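Local coordinates for protein multiheme cytochrome cf (PDB 6QVM) that probably transfers electrons through its eleven c-type hemes to insoluble extracellular Fe(III), working as a reductase inserted in the S-layer, at residues A[102-106]-A[131-135]. Residues are numbered along the deposited sequence; the frame is centred on the assembly and turned at random.
Sequences EANVV and RLAYF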
# COMPACT_ATOMS: atom_id res chain seq x y z
N GLU A 102 -36.71 2.40 -21.37
CA GLU A 102 -36.99 2.38 -19.94
C GLU A 102 -35.75 1.98 -19.16
O GLU A 102 -35.49 2.51 -18.07
CB GLU A 102 -38.14 1.43 -19.63
CG GLU A 102 -39.45 1.79 -20.26
CD GLU A 102 -40.60 1.04 -19.62
OE1 GLU A 102 -41.73 1.57 -19.62
OE2 GLU A 102 -40.36 -0.08 -19.12
N ALA A 103 -34.96 1.06 -19.71
CA ALA A 103 -33.75 0.58 -19.05
C ALA A 103 -32.76 1.72 -18.82
O ALA A 103 -32.31 1.96 -17.69
CB ALA A 103 -33.12 -0.54 -19.87
N ASN A 104 -32.43 2.46 -19.88
CA ASN A 104 -31.46 3.55 -19.76
C ASN A 104 -31.95 4.62 -18.80
O ASN A 104 -31.15 5.17 -18.02
CB ASN A 104 -31.17 4.16 -21.13
CG ASN A 104 -30.32 3.25 -22.00
OD1 ASN A 104 -29.62 2.37 -21.50
ND2 ASN A 104 -30.36 3.49 -23.30
N VAL A 105 -33.24 4.93 -18.82
CA VAL A 105 -33.78 5.94 -17.91
C VAL A 105 -33.67 5.47 -16.46
O VAL A 105 -33.27 6.24 -15.57
CB VAL A 105 -35.23 6.28 -18.28
CG1 VAL A 105 -35.82 7.26 -17.28
CG2 VAL A 105 -35.29 6.86 -19.68
N VAL A 106 -33.99 4.20 -16.20
CA VAL A 106 -33.89 3.69 -14.83
C VAL A 106 -32.43 3.63 -14.39
O VAL A 106 -32.10 3.99 -13.26
CB VAL A 106 -34.58 2.32 -14.71
CG1 VAL A 106 -34.33 1.72 -13.33
CG2 VAL A 106 -36.07 2.46 -14.98
N ARG A 131 -44.82 6.53 -18.02
CA ARG A 131 -43.88 5.81 -17.18
C ARG A 131 -42.65 6.63 -16.86
O ARG A 131 -41.96 6.35 -15.87
CB ARG A 131 -43.52 4.47 -17.82
CG ARG A 131 -44.30 3.33 -17.17
CD ARG A 131 -44.08 1.96 -17.77
NE ARG A 131 -42.91 1.26 -17.23
CZ ARG A 131 -42.77 0.88 -15.96
NH1 ARG A 131 -41.68 0.23 -15.57
NH2 ARG A 131 -43.71 1.15 -15.06
N LEU A 132 -42.35 7.66 -17.66
CA LEU A 132 -41.37 8.65 -17.23
C LEU A 132 -41.86 9.37 -15.97
O LEU A 132 -41.07 9.63 -15.05
CB LEU A 132 -41.09 9.66 -18.34
CG LEU A 132 -40.21 10.85 -17.94
CD1 LEU A 132 -38.81 10.38 -17.57
CD2 LEU A 132 -40.17 11.91 -19.03
N ALA A 133 -43.15 9.71 -15.93
CA ALA A 133 -43.70 10.35 -14.73
C ALA A 133 -43.66 9.40 -13.54
O ALA A 133 -43.51 9.86 -12.40
CB ALA A 133 -45.13 10.81 -15.00
N TYR A 134 -43.79 8.10 -13.77
CA TYR A 134 -43.70 7.12 -12.69
C TYR A 134 -42.26 7.00 -12.19
O TYR A 134 -41.99 7.17 -10.99
CB TYR A 134 -44.22 5.77 -13.18
CG TYR A 134 -44.08 4.64 -12.19
CD1 TYR A 134 -44.77 4.65 -10.98
CD2 TYR A 134 -43.29 3.53 -12.48
CE1 TYR A 134 -44.66 3.61 -10.08
CE2 TYR A 134 -43.17 2.48 -11.59
CZ TYR A 134 -43.86 2.52 -10.39
OH TYR A 134 -43.74 1.47 -9.51
N PHE A 135 -41.32 6.73 -13.11
CA PHE A 135 -39.91 6.66 -12.74
C PHE A 135 -39.47 7.93 -12.03
O PHE A 135 -38.65 7.88 -11.10
CB PHE A 135 -39.04 6.43 -13.97
CG PHE A 135 -39.24 5.10 -14.62
CD1 PHE A 135 -39.67 4.01 -13.89
CD2 PHE A 135 -38.99 4.94 -15.97
CE1 PHE A 135 -39.85 2.78 -14.51
CE2 PHE A 135 -39.16 3.71 -16.59
CZ PHE A 135 -39.60 2.63 -15.86
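The gap between two nearly parallel helices can be bridged by a large side chain, as helices 102-113 and 129-139 illustrate. Their axes in 102-106 and 131-135 come no closer than 11.0 Å and are inclined at 24°, and Phe135 spans much of the space. With chi1 in the m well, its ring is presented to Val106, whose t rotamer (chi1 173°) sets CG2 over one face in a CH-pi contact, 3.6 Å from the ring centroid. Glu102 CB meets the ring edge, 3.9 Å from Phe135 CE2. Val105, also t, extends CG1 to within 4.1 Å of Phe135 CD2 and 4.3 Å of Leu132 CD1. Beside this apolar patch, Glu102 (m, then t) extends to Arg131, which leaves the standard wells at chi1 (-101°) and bends at chi3, so that Arg131 NE donates a hydrogen bond to Glu102 OE1 (2.7 Å), part of a salt bridge. The other carboxylate oxygen, OE2, accepts from the backbone N of Ser124, tying in the interhelical loop, while helix 165-176 borders Arg131. Remote from the chain centre, this loop-connected helix pair, with its aliphatic-aromatic core, is consistent with the small helical S-layer homology fold, probably part of the S-layer-binding module.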